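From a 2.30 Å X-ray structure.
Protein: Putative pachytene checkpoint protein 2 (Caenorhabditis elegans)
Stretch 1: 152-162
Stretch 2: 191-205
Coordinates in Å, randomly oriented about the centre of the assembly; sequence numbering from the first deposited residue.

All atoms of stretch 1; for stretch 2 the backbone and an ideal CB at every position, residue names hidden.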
# COMPACT_ATOMS: atom_id res chain seq x y z
N TYR B 152 27.75 -33.30 4.08
CA TYR B 152 26.56 -33.12 3.25
C TYR B 152 26.89 -32.38 1.96
O TYR B 152 26.50 -32.80 0.87
CB TYR B 152 25.47 -32.36 4.01
CG TYR B 152 24.12 -32.38 3.34
CD1 TYR B 152 23.75 -31.40 2.43
CD2 TYR B 152 23.19 -33.38 3.63
CE1 TYR B 152 22.51 -31.41 1.82
CE2 TYR B 152 21.95 -33.40 3.03
CZ TYR B 152 21.61 -32.42 2.13
OH TYR B 152 20.37 -32.43 1.53
N VAL B 153 27.62 -31.27 2.08
CA VAL B 153 27.94 -30.45 0.92
C VAL B 153 28.90 -31.19 -0.00
O VAL B 153 28.83 -31.06 -1.23
CB VAL B 153 28.54 -29.10 1.35
CG1 VAL B 153 28.97 -28.31 0.14
CG2 VAL B 153 27.51 -28.31 2.14
N ALA B 154 29.78 -32.00 0.59
CA ALA B 154 30.68 -32.86 -0.18
C ALA B 154 29.87 -33.82 -1.04
O ALA B 154 30.24 -34.12 -2.18
CB ALA B 154 31.61 -33.63 0.75
N ALA B 155 28.77 -34.32 -0.49
CA ALA B 155 27.90 -35.23 -1.21
C ALA B 155 27.24 -34.52 -2.39
O ALA B 155 27.15 -35.07 -3.48
CB ALA B 155 26.85 -35.80 -0.28
N LEU B 156 26.79 -33.29 -2.15
CA LEU B 156 26.20 -32.48 -3.22
C LEU B 156 27.20 -32.26 -4.34
O LEU B 156 26.86 -32.36 -5.52
CB LEU B 156 25.73 -31.13 -2.67
CG LEU B 156 24.44 -31.11 -1.85
CD1 LEU B 156 24.16 -29.70 -1.37
CD2 LEU B 156 23.28 -31.63 -2.66
N ALA B 157 28.45 -31.97 -3.96
CA ALA B 157 29.51 -31.73 -4.93
C ALA B 157 29.88 -33.01 -5.68
O ALA B 157 30.05 -32.99 -6.90
CB ALA B 157 30.73 -31.14 -4.24
N ARG B 158 30.01 -34.11 -4.95
CA ARG B 158 30.36 -35.40 -5.54
C ARG B 158 29.31 -35.85 -6.55
O ARG B 158 29.65 -36.27 -7.66
CB ARG B 158 30.53 -36.47 -4.46
CG ARG B 158 31.96 -36.91 -4.24
CD ARG B 158 32.07 -37.94 -3.13
NE ARG B 158 31.89 -37.35 -1.80
CZ ARG B 158 31.01 -37.79 -0.90
NH1 ARG B 158 30.23 -38.82 -1.18
NH2 ARG B 158 30.91 -37.20 0.28
N LEU B 159 28.04 -35.75 -6.16
CA LEU B 159 26.94 -36.09 -7.06
C LEU B 159 26.96 -35.21 -8.29
O LEU B 159 26.90 -35.70 -9.42
CB LEU B 159 25.60 -35.94 -6.33
CG LEU B 159 25.25 -37.02 -5.31
CD1 LEU B 159 24.01 -36.63 -4.53
CD2 LEU B 159 25.03 -38.35 -6.02
N SER B 160 27.05 -33.90 -8.07
CA SER B 160 27.05 -32.92 -9.15
C SER B 160 28.17 -33.17 -10.15
O SER B 160 27.97 -33.05 -11.36
CB SER B 160 27.16 -31.51 -8.58
OG SER B 160 26.20 -31.31 -7.56
N GLU B 161 29.35 -33.53 -9.64
CA GLU B 161 30.48 -33.85 -10.49
C GLU B 161 30.18 -35.08 -11.34
O GLU B 161 30.63 -35.19 -12.48
CB GLU B 161 31.74 -34.08 -9.65
CG GLU B 161 33.04 -34.12 -10.45
CD GLU B 161 33.31 -35.48 -11.06
OE1 GLU B 161 33.75 -35.53 -12.24
OE2 GLU B 161 33.09 -36.50 -10.38
N LYS B 162 29.39 -36.00 -10.79
CA LYS B 162 29.02 -37.23 -11.49
C LYS B 162 27.80 -37.04 -12.39
O LYS B 162 27.25 -38.00 -12.92
CB LYS B 162 28.77 -38.35 -10.49
CG LYS B 162 30.04 -38.86 -9.82
CD LYS B 162 29.75 -39.45 -8.45
CE LYS B 162 31.01 -40.02 -7.81
NZ LYS B 162 31.49 -41.23 -8.52
N UNK B 191 35.81 -21.58 4.76
CA UNK B 191 36.58 -22.77 5.07
C UNK B 191 36.07 -24.00 4.36
O UNK B 191 36.85 -24.87 3.95
CB UNK B 191 36.58 -23.01 6.58
N UNK B 192 34.75 -24.08 4.21
CA UNK B 192 34.12 -25.21 3.53
C UNK B 192 34.56 -25.29 2.07
O UNK B 192 34.93 -26.35 1.58
CB UNK B 192 32.60 -25.10 3.61
N UNK B 193 34.52 -24.15 1.39
CA UNK B 193 34.98 -24.06 0.01
C UNK B 193 36.48 -24.32 -0.10
O UNK B 193 36.95 -24.86 -1.10
CB UNK B 193 34.64 -22.68 -0.57
N UNK B 194 37.23 -23.94 0.94
CA UNK B 194 38.67 -24.16 0.96
C UNK B 194 38.97 -25.66 0.93
O UNK B 194 39.83 -26.11 0.17
CB UNK B 194 39.30 -23.51 2.19
N UNK B 195 38.26 -26.41 1.75
CA UNK B 195 38.47 -27.85 1.83
C UNK B 195 37.99 -28.55 0.57
O UNK B 195 38.69 -29.40 0.02
CB UNK B 195 37.75 -28.43 3.05
N UNK B 196 36.80 -28.19 0.11
CA UNK B 196 36.21 -28.82 -1.07
C UNK B 196 37.09 -28.65 -2.30
O UNK B 196 37.22 -29.58 -3.10
CB UNK B 196 34.82 -28.24 -1.34
N UNK B 197 37.69 -27.48 -2.45
CA UNK B 197 38.58 -27.21 -3.58
C UNK B 197 39.78 -28.16 -3.57
O UNK B 197 40.27 -28.56 -4.63
CB UNK B 197 39.06 -25.76 -3.55
N UNK B 198 40.25 -28.52 -2.38
CA UNK B 198 41.36 -29.46 -2.25
C UNK B 198 40.87 -30.90 -2.39
O UNK B 198 41.50 -31.71 -3.06
CB UNK B 198 42.07 -29.27 -0.91
N UNK B 199 39.75 -31.20 -1.74
CA UNK B 199 39.14 -32.53 -1.82
C UNK B 199 38.85 -32.95 -3.26
O UNK B 199 39.03 -34.11 -3.62
CB UNK B 199 37.84 -32.56 -1.01
N UNK B 200 38.39 -32.00 -4.06
CA UNK B 200 38.00 -32.28 -5.44
C UNK B 200 39.08 -31.89 -6.44
O UNK B 200 38.81 -31.77 -7.64
CB UNK B 200 36.70 -31.54 -5.78
N UNK B 201 40.30 -31.69 -5.96
CA UNK B 201 41.37 -31.19 -6.82
C UNK B 201 41.77 -32.19 -7.91
O UNK B 201 42.30 -31.80 -8.95
CB UNK B 201 42.59 -30.84 -5.97
N UNK B 202 41.50 -33.47 -7.67
CA UNK B 202 41.73 -34.49 -8.68
C UNK B 202 40.71 -34.35 -9.80
O UNK B 202 41.00 -34.61 -10.97
CB UNK B 202 41.66 -35.89 -8.06
N UNK B 203 39.50 -33.92 -9.44
CA UNK B 203 38.43 -33.74 -10.41
C UNK B 203 38.47 -32.37 -11.08
O UNK B 203 38.11 -32.24 -12.25
CB UNK B 203 37.07 -33.94 -9.73
N UNK B 204 38.90 -31.35 -10.34
CA UNK B 204 38.99 -30.00 -10.89
C UNK B 204 40.42 -29.47 -10.86
O UNK B 204 41.08 -29.48 -9.82
CB UNK B 204 38.07 -29.05 -10.12
N UNK B 205 40.88 -29.00 -12.01
CA UNK B 205 42.23 -28.45 -12.13
C UNK B 205 42.33 -27.07 -11.48
O UNK B 205 43.31 -26.78 -10.80
CB UNK B 205 42.64 -28.37 -13.60

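The two helices run at 43° to each other, their axes 11.0 Å apart at closest approach, so side chains must bridge the gap.

Position 191 is helical and out of reach, leaving its choice open; it is Gly191. At position 192 CA-to-CB points toward the isopropyl group of Val153. A mid-sized or long apolar chain would suit, and Leu192 brings its CD2 to 3.9 Å from Val153 CG2. Position 193 points away and 194 and 195 lie out of reach, so stretch 1 constrains none of them; they are Ala193, Gln194 and His195.

Position 196 makes the closest backbone approach, its CA 6.9 Å from that of Ala154. CB points toward a surface of Val153 and Ala154 that offers only methyl groups and backbone, with room left by the small alanine. Leucine, isoleucine or methionine could fill it. Leu196, with chi1 m and chi2 t, straddles the two residues: CD1 packs 3.6 Å from Val153 CG1, while CD2 lies 3.9 Å from Ala154 CA.

Positions 197 and 198 are out of reach. Ser197 turns its OG back to Gln194 O, a 2.6 Å hydrogen bond within the helix; Ile198 follows.

Position 199 points toward stretch 1, where the methyl of Ala154 and the guanidinium of Arg158 lie. A long chain is needed to get there, and an acidic one might seem apt beside the arginine. The residue is instead Arg199, whose NH1 rests 3.8 Å from Ala154 CB and 4.4 Å from Arg158 NH2, two like charges close together without a hydrogen bond.

At position 200 phi/psi of -100/17 leaves the helical region, yet CB still points toward the neighbouring helix. Ala157 leaves space there, favouring a long, flexible apolar chain. Met200 reaches in with CE, 3.7 Å from both Ala157 CB and Ala154 O and 4.0 Å from Arg158 CG.

Positions 201 and 202 are out of reach, and polar residues fit as well as any: Asn201 and Asp202. At 203 the ideal CB is 4.1 Å from Glu161 CG, so a basic or polar chain would suit the carboxylate. Lys203 lays its CD 3.8 Å from Glu161 CD, but its NZ stays 4.3 Å from Glu161 OE2, beyond a salt bridge.

Position 204 points sideways, so only a long side chain could return to Glu161. Tyr204 does so, its OH 3.7 Å from Glu161 CG. Position 205, out of reach, is Ser205.

Stretch 2, residues 191-205: GLAQHLSIRMNDKYS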
# COMPACT_ATOMS: atom_id res chain seq x y z
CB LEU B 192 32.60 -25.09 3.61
CG LEU B 192 31.80 -26.08 2.77
CD1 LEU B 192 32.07 -27.50 3.22
CD2 LEU B 192 30.32 -25.75 2.87
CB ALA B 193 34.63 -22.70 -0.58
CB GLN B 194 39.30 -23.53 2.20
CG GLN B 194 40.82 -23.65 2.28
CD GLN B 194 41.54 -22.56 1.51
OE1 GLN B 194 40.94 -21.83 0.72
NE2 GLN B 194 42.85 -22.45 1.73
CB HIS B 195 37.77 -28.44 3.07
CG HIS B 195 38.56 -28.30 4.33
ND1 HIS B 195 39.71 -29.02 4.57
CD2 HIS B 195 38.36 -27.53 5.43
CE1 HIS B 195 40.19 -28.69 5.76
NE2 HIS B 195 39.39 -27.80 6.30
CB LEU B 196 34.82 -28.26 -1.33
CG LEU B 196 33.73 -28.73 -0.37
CD1 LEU B 196 32.43 -28.01 -0.67
CD2 LEU B 196 33.54 -30.23 -0.47
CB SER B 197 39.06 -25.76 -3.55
OG SER B 197 39.85 -25.52 -2.40
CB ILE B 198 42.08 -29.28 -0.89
CG1 ILE B 198 42.70 -27.89 -0.80
CG2 ILE B 198 43.15 -30.35 -0.72
CD1 ILE B 198 43.21 -27.55 0.58
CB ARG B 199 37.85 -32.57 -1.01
CG ARG B 199 38.01 -33.02 0.43
CD ARG B 199 37.48 -34.44 0.61
NE ARG B 199 36.75 -34.60 1.87
CZ ARG B 199 35.53 -35.11 1.96
NH1 ARG B 199 34.89 -35.51 0.87
NH2 ARG B 199 34.94 -35.23 3.15
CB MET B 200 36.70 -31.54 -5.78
CG MET B 200 35.56 -31.75 -4.79
SD MET B 200 34.72 -33.33 -4.99
CE MET B 200 33.61 -33.30 -3.59
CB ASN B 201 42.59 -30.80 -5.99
CG ASN B 201 43.34 -32.00 -5.46
OD1 ASN B 201 42.78 -33.09 -5.30
ND2 ASN B 201 44.62 -31.81 -5.16
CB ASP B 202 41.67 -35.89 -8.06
CG ASP B 202 42.41 -36.93 -8.88
OD1 ASP B 202 42.33 -36.88 -10.13
OD2 ASP B 202 43.07 -37.81 -8.28
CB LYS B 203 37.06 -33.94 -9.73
CG LYS B 203 36.87 -35.32 -9.12
CD LYS B 203 36.94 -36.40 -10.17
CE LYS B 203 36.72 -37.78 -9.58
NZ LYS B 203 36.71 -38.83 -10.63
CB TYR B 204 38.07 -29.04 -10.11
CG TYR B 204 36.61 -29.40 -10.19
CD1 TYR B 204 35.84 -29.02 -11.28
CD2 TYR B 204 36.00 -30.13 -9.18
CE1 TYR B 204 34.49 -29.35 -11.36
CE2 TYR B 204 34.66 -30.46 -9.25
CZ TYR B 204 33.91 -30.07 -10.34
OH TYR B 204 32.57 -30.41 -10.40
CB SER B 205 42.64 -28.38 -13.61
OG SER B 205 41.56 -27.97 -14.43
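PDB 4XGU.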